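Local coordinates for protein alkylhalidase CmlS (Streptomyces venezuelae, PDB 3I3L) that is a flavin-dependent halogenase of chloramphenicol biosynthesis that binds FAD through a covalent flavin-aspartate bond, at residues F476-G480 with G481-L485; Q523-Q526 with D527-E530. All coordinates share one frame; numbering follows the deposited sequence.

Contact 1 (F476-G480 with G481-L485); sequences FKWTG and GKAVL
W478 reaches across a short loop through G480 and G481 to the backbone of K482 and the methyl of A483. The loop is a link between two small antiparallel sheets of the C-terminal domain. By it the chain leaves edge strand 473-478 of one sheet and enters edge strand 483-491 of the next.

The backbone shapes the link. The chain bends at G480 and, more sharply, at G481. G480 has a positive phi, and a CB there would press on the carbonyl O of T479 and on the N of G481. T479 OG1 bonds to G562 O.

One hydrogen bond links the two sides. The indole NE1 of W478 donates to the carbonyl O of K482 over 2.7 Å, with an N-H...O angle of 150°. The donor comes in from above the carbonyl plane, 52° out of it, while the O lies near the indole plane at the ring edge. W478 CG stands anti to its own N (chi1 -178°), and this carries the pyrrole side of the ring across the bend.

The apolar contact is small. L528 and A529 of helix 519-531 also touch this tryptophan. Within the link itself, A483 CB lies 3.9 Å from W478 CZ2, on one side of the indole and displaced toward its rim.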
ATOM      1  N   PHE A 476     -33.351   5.193   0.792  1.00 36.57           N
ATOM      2  CA  PHE A 476     -32.266   4.269   1.159  1.00 37.98           C
ATOM      3  C   PHE A 476     -32.847   2.988   1.729  1.00 38.98           C
ATOM      4  O   PHE A 476     -33.802   3.045   2.492  1.00 39.60           O
ATOM      5  CB  PHE A 476     -31.316   4.858   2.246  1.00 36.50           C
ATOM      6  CG  PHE A 476     -30.238   5.771   1.722  1.00 38.73           C
ATOM      7  CD1 PHE A 476     -29.278   5.302   0.849  1.00 40.12           C
ATOM      8  CD2 PHE A 476     -30.174   7.110   2.132  1.00 39.64           C
ATOM      9  CE1 PHE A 476     -28.251   6.122   0.390  1.00 41.06           C
ATOM     10  CE2 PHE A 476     -29.179   7.953   1.666  1.00 36.30           C
ATOM     11  CZ  PHE A 476     -28.201   7.454   0.795  1.00 41.74           C
ATOM     12  N   LYS A 477     -32.213   1.851   1.435  1.00 40.08           N
ATOM     13  CA  LYS A 477     -32.464   0.575   2.147  1.00 40.30           C
ATOM     14  C   LYS A 477     -31.238   0.091   2.944  1.00 41.09           C
ATOM     15  O   LYS A 477     -30.060   0.261   2.524  1.00 42.27           O
ATOM     16  CB  LYS A 477     -32.802  -0.511   1.146  1.00 40.67           C
ATOM     17  CG  LYS A 477     -34.044  -0.217   0.296  1.00 45.07           C
ATOM     18  CD  LYS A 477     -34.349  -1.495  -0.571  1.00 49.75           C
ATOM     19  CE  LYS A 477     -35.624  -1.358  -1.369  1.00 51.90           C
ATOM     20  NZ  LYS A 477     -35.572  -2.267  -2.565  1.00 53.89           N
ATOM     21  N   TRP A 478     -31.492  -0.506   4.086  1.00 39.43           N
ATOM     22  CA  TRP A 478     -30.412  -1.059   4.903  1.00 41.80           C
ATOM     23  C   TRP A 478     -30.347  -2.565   4.641  1.00 42.85           C
ATOM     24  O   TRP A 478     -31.372  -3.190   4.333  1.00 41.66           O
ATOM     25  CB  TRP A 478     -30.697  -0.785   6.368  1.00 40.69           C
ATOM     26  CG  TRP A 478     -29.691  -1.225   7.363  1.00 43.55           C
ATOM     27  CD1 TRP A 478     -29.774  -2.327   8.175  1.00 44.62           C
ATOM     28  CD2 TRP A 478     -28.457  -0.563   7.712  1.00 40.28           C
ATOM     29  NE1 TRP A 478     -28.666  -2.385   8.982  1.00 46.09           N
ATOM     30  CE2 TRP A 478     -27.855  -1.314   8.725  1.00 41.38           C
ATOM     31  CE3 TRP A 478     -27.832   0.598   7.275  1.00 38.17           C
ATOM     32  CZ2 TRP A 478     -26.628  -0.954   9.302  1.00 44.30           C
ATOM     33  CZ3 TRP A 478     -26.632   0.964   7.839  1.00 40.02           C
ATOM     34  CH2 TRP A 478     -26.040   0.207   8.850  1.00 40.31           C
ATOM     35  N   THR A 479     -29.148  -3.128   4.752  1.00 43.55           N
ATOM     36  CA  THR A 479     -28.929  -4.560   4.494  1.00 45.10           C
ATOM     37  C   THR A 479     -29.070  -5.308   5.816  1.00 46.03           C
ATOM     38  O   THR A 479     -28.275  -5.107   6.748  1.00 45.33           O
ATOM     39  CB  THR A 479     -27.542  -4.849   3.851  1.00 45.84           C
ATOM     40  OG1 THR A 479     -27.369  -4.055   2.660  1.00 46.84           O
ATOM     41  CG2 THR A 479     -27.411  -6.342   3.469  1.00 44.14           C
ATOM     42  N   GLY A 480     -30.104  -6.152   5.895  1.00 46.99           N
ATOM     43  CA  GLY A 480     -30.533  -6.758   7.162  1.00 48.63           C
ATOM     44  C   GLY A 480     -31.643  -5.919   7.786  1.00 49.50           C
ATOM     45  O   GLY A 480     -32.058  -4.885   7.231  1.00 50.38           O
ATOM     46  N   GLY A 481     -32.133  -6.336   8.943  1.00 50.56           N
ATOM     47  CA  GLY A 481     -33.216  -5.574   9.606  1.00 50.99           C
ATOM     48  C   GLY A 481     -32.736  -4.899  10.880  1.00 51.24           C
ATOM     49  O   GLY A 481     -33.494  -4.208  11.580  1.00 51.68           O
ATOM     50  N   LYS A 482     -31.469  -5.111  11.200  1.00 50.90           N
ATOM     51  CA  LYS A 482     -30.912  -4.534  12.398  1.00 50.59           C
ATOM     52  C   LYS A 482     -29.694  -3.666  12.088  1.00 50.12           C
ATOM     53  O   LYS A 482     -28.910  -3.972  11.184  1.00 48.93           O
ATOM     54  CB  LYS A 482     -30.576  -5.660  13.332  1.00 52.06           C
ATOM     55  CG  LYS A 482     -30.180  -6.935  12.561  1.00 56.36           C
ATOM     56  CD  LYS A 482     -30.230  -8.179  13.489  1.00 62.37           C
ATOM     57  CE  LYS A 482     -30.208  -9.519  12.706  1.00 62.25           C
ATOM     58  NZ  LYS A 482     -30.137 -10.658  13.714  1.00 65.63           N
ATOM     59  N   ALA A 483     -29.592  -2.549  12.805  1.00 49.30           N
ATOM     60  CA  ALA A 483     -28.389  -1.731  12.823  1.00 49.49           C
ATOM     61  C   ALA A 483     -27.764  -1.860  14.202  1.00 49.67           C
ATOM     62  O   ALA A 483     -28.393  -1.503  15.225  1.00 49.14           O
ATOM     63  CB  ALA A 483     -28.709  -0.229  12.496  1.00 48.79           C
ATOM     64  N   VAL A 484     -26.538  -2.386  14.231  1.00 50.14           N
ATOM     65  CA  VAL A 484     -25.823  -2.578  15.496  1.00 51.84           C
ATOM     66  C   VAL A 484     -24.404  -2.001  15.584  1.00 51.94           C
ATOM     67  O   VAL A 484     -23.732  -1.767  14.578  1.00 51.76           O
ATOM     68  CB  VAL A 484     -25.737  -4.063  15.900  1.00 52.27           C
ATOM     69  CG1 VAL A 484     -27.143  -4.636  16.076  1.00 53.83           C
ATOM     70  CG2 VAL A 484     -24.916  -4.842  14.867  1.00 51.27           C
ATOM     71  N   LEU A 485     -23.976  -1.784  16.820  1.00 52.35           N
ATOM     72  CA  LEU A 485     -22.602  -1.433  17.112  1.00 52.53           C
ATOM     73  C   LEU A 485     -21.764  -2.703  17.330  1.00 52.58           C
ATOM     74  O   LEU A 485     -22.168  -3.628  18.050  1.00 53.78           O
ATOM     75  CB  LEU A 485     -22.542  -0.505  18.325  1.00 52.27           C
ATOM     76  CG  LEU A 485     -23.144   0.867  18.052  1.00 52.43           C
ATOM     77  CD1 LEU A 485     -22.951   1.768  19.244  1.00 51.77           C
ATOM     78  CD2 LEU A 485     -22.532   1.472  16.783  1.00 53.46           C
TER

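Contact 2 (Q523-Q526 with D527-E530); sequences QIFQ and DLAE
Q526 and E530 meet one turn apart on helix 519-531, an alpha helix of the C-terminal domain. The Q526 side chain starts at CB, which sits beside the peptide to D527. CG stands anti to the backbone N (chi1 -172°). Q526 CG and CD each lie 3.9 Å from E530 OE2. A bend at chi2 turns the amide so that NE2 approaches E530. NE2 donates to E530 OE2 over 3.1 Å at an N-H...O angle of 151°. It arrives from above the carboxylate plane, and the amide and carboxylate planes are 66° apart. NE2 also bonds to G481 O, and OE1 accepts from A483 N, so both ends of the amide are used.

E530 extends beyond CG, and that CG lies 3.2 Å from Q526 O. The backbone carries the i to i+4 bonds. D527 N bonds to Q523 O at 3.0 Å, nearly straight at the hydrogen. L528 N bonds to I524 O, A529 N to F525 O, and E530 N to Q526 O.

On the buried side, F525 CD1 and L528 CD1 are 4.4 Å apart, a loose apolar contact. L538 of helix 535-543 touches both residues. D527 OD2 forms a salt bridge with R541 of that same helix.

With an alanine here instead of Q526, A483 N and G481 O would probably lose their side-chain partner, and E530 OE2 this one donor. The amide works in both directions, as donor to a carboxylate and a carbonyl and as acceptor from a backbone N-H. A neutral group thus ties the helix to the loop between the strands, and the charge on E530 would probably favour the N-H donor.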
ATOM      1  N   GLN A 523     -29.050   4.555  16.140  1.00 46.29           N
ATOM      2  CA  GLN A 523     -30.482   4.792  16.073  1.00 46.85           C
ATOM      3  C   GLN A 523     -30.886   5.372  14.744  1.00 45.67           C
ATOM      4  O   GLN A 523     -31.864   4.916  14.130  1.00 45.54           O
ATOM      5  CB  GLN A 523     -30.916   5.722  17.183  1.00 48.20           C
ATOM      6  CG  GLN A 523     -31.121   4.980  18.475  1.00 52.39           C
ATOM      7  CD  GLN A 523     -32.463   4.275  18.494  1.00 55.97           C
ATOM      8  OE1 GLN A 523     -33.153   4.153  17.456  1.00 54.56           O
ATOM      9  NE2 GLN A 523     -32.847   3.801  19.674  1.00 55.97           N
ATOM     10  N   ILE A 524     -30.110   6.343  14.279  1.00 43.36           N
ATOM     11  CA  ILE A 524     -30.301   6.849  12.945  1.00 42.96           C
ATOM     12  C   ILE A 524     -30.521   5.712  11.947  1.00 41.98           C
ATOM     13  O   ILE A 524     -31.486   5.738  11.174  1.00 42.65           O
ATOM     14  CB  ILE A 524     -29.135   7.735  12.474  1.00 42.82           C
ATOM     15  CG1 ILE A 524     -28.981   8.933  13.436  1.00 43.43           C
ATOM     16  CG2 ILE A 524     -29.346   8.123  11.000  1.00 41.82           C
ATOM     17  CD1 ILE A 524     -27.921   9.961  13.049  1.00 42.15           C
ATOM     18  N   PHE A 525     -29.665   4.696  11.998  1.00 40.60           N
ATOM     19  CA  PHE A 525     -29.645   3.696  10.934  1.00 39.33           C
ATOM     20  C   PHE A 525     -30.694   2.617  11.085  1.00 38.86           C
ATOM     21  O   PHE A 525     -31.132   2.037  10.092  1.00 39.10           O
ATOM     22  CB  PHE A 525     -28.226   3.155  10.698  1.00 39.53           C
ATOM     23  CG  PHE A 525     -27.291   4.213  10.164  1.00 40.24           C
ATOM     24  CD1 PHE A 525     -27.270   4.523   8.806  1.00 40.72           C
ATOM     25  CD2 PHE A 525     -26.493   4.955  11.032  1.00 41.15           C
ATOM     26  CE1 PHE A 525     -26.442   5.560   8.300  1.00 40.47           C
ATOM     27  CE2 PHE A 525     -25.675   5.960  10.547  1.00 42.93           C
ATOM     28  CZ  PHE A 525     -25.654   6.272   9.174  1.00 41.58           C
ATOM     29  N   GLN A 526     -31.103   2.374  12.320  1.00 38.74           N
ATOM     30  CA  GLN A 526     -32.256   1.542  12.632  1.00 39.71           C
ATOM     31  C   GLN A 526     -33.558   2.177  12.074  1.00 39.10           C
ATOM     32  O   GLN A 526     -34.381   1.517  11.462  1.00 39.20           O
ATOM     33  CB  GLN A 526     -32.376   1.405  14.153  1.00 40.19           C
ATOM     34  CG  GLN A 526     -33.449   0.396  14.558  1.00 42.10           C
ATOM     35  CD  GLN A 526     -33.131  -0.936  13.959  1.00 45.56           C
ATOM     36  OE1 GLN A 526     -32.016  -1.465  14.140  1.00 48.42           O
ATOM     37  NE2 GLN A 526     -34.082  -1.505  13.223  1.00 47.61           N
ATOM     38  N   ASP A 527     -33.699   3.477  12.278  1.00 39.13           N
ATOM     39  CA  ASP A 527     -34.821   4.245  11.738  1.00 39.20           C
ATOM     40  C   ASP A 527     -34.783   4.175  10.229  1.00 38.69           C
ATOM     41  O   ASP A 527     -35.815   3.926   9.581  1.00 38.73           O
ATOM     42  CB  ASP A 527     -34.757   5.709  12.194  1.00 39.50           C
ATOM     43  CG  ASP A 527     -35.007   5.889  13.699  1.00 41.24           C
ATOM     44  OD1 ASP A 527     -35.592   4.995  14.343  1.00 45.65           O
ATOM     45  OD2 ASP A 527     -34.634   6.947  14.247  1.00 42.78           O
ATOM     46  N   LEU A 528     -33.589   4.334   9.662  1.00 37.35           N
ATOM     47  CA  LEU A 528     -33.431   4.187   8.220  1.00 35.96           C
ATOM     48  C   LEU A 528     -33.899   2.791   7.745  1.00 35.98           C
ATOM     49  O   LEU A 528     -34.587   2.669   6.733  1.00 35.41           O
ATOM     50  CB  LEU A 528     -31.986   4.479   7.780  1.00 35.08           C
ATOM     51  CG  LEU A 528     -31.726   4.540   6.290  1.00 34.14           C
ATOM     52  CD1 LEU A 528     -30.517   5.477   5.993  1.00 35.82           C
ATOM     53  CD2 LEU A 528     -31.504   3.145   5.633  1.00 34.78           C
ATOM     54  N   ALA A 529     -33.478   1.742   8.441  1.00 35.91           N
ATOM     55  CA  ALA A 529     -33.762   0.384   7.966  1.00 36.94           C
ATOM     56  C   ALA A 529     -35.275   0.191   7.912  1.00 36.56           C
ATOM     57  O   ALA A 529     -35.764  -0.444   7.034  1.00 32.73           O
ATOM     58  CB  ALA A 529     -33.140  -0.663   8.862  1.00 35.73           C
ATOM     59  N   GLU A 530     -35.965   0.817   8.850  1.00 37.69           N
ATOM     60  CA  GLU A 530     -37.414   0.700   8.953  1.00 40.67           C
ATOM     61  C   GLU A 530     -38.202   1.620   8.022  1.00 40.01           C
ATOM     62  O   GLU A 530     -39.157   1.194   7.449  1.00 42.06           O
ATOM     63  CB  GLU A 530     -37.828   0.888  10.417  1.00 40.37           C
ATOM     64  CG  GLU A 530     -37.076  -0.110  11.343  1.00 43.83           C
ATOM     65  CD  GLU A 530     -37.348   0.116  12.825  1.00 49.15           C
ATOM     66  OE1 GLU A 530     -37.835   1.208  13.204  1.00 47.99           O
ATOM     67  OE2 GLU A 530     -37.053  -0.801  13.619  1.00 51.26           O
TER

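Contacts 1 and 2 lie in the C-terminal domain, away from the FAD site, with centres about 7 Å apart. Both are partly buried. In contact 1 the buried part is W478 and A483, and the two glycines of the loop are exposed. In contact 2 it is I524, F525 and L528, while Q523 and E530 are exposed. Contact 1 joins two strands of different sheets, whereas contact 2 stays within one helix. Helix backbone bonds dominate contact 2, but an indole donor serves contact 1. They touch directly: the amide of Q526 joins the two, and W478 CB packs 3.5 Å from A529 CB.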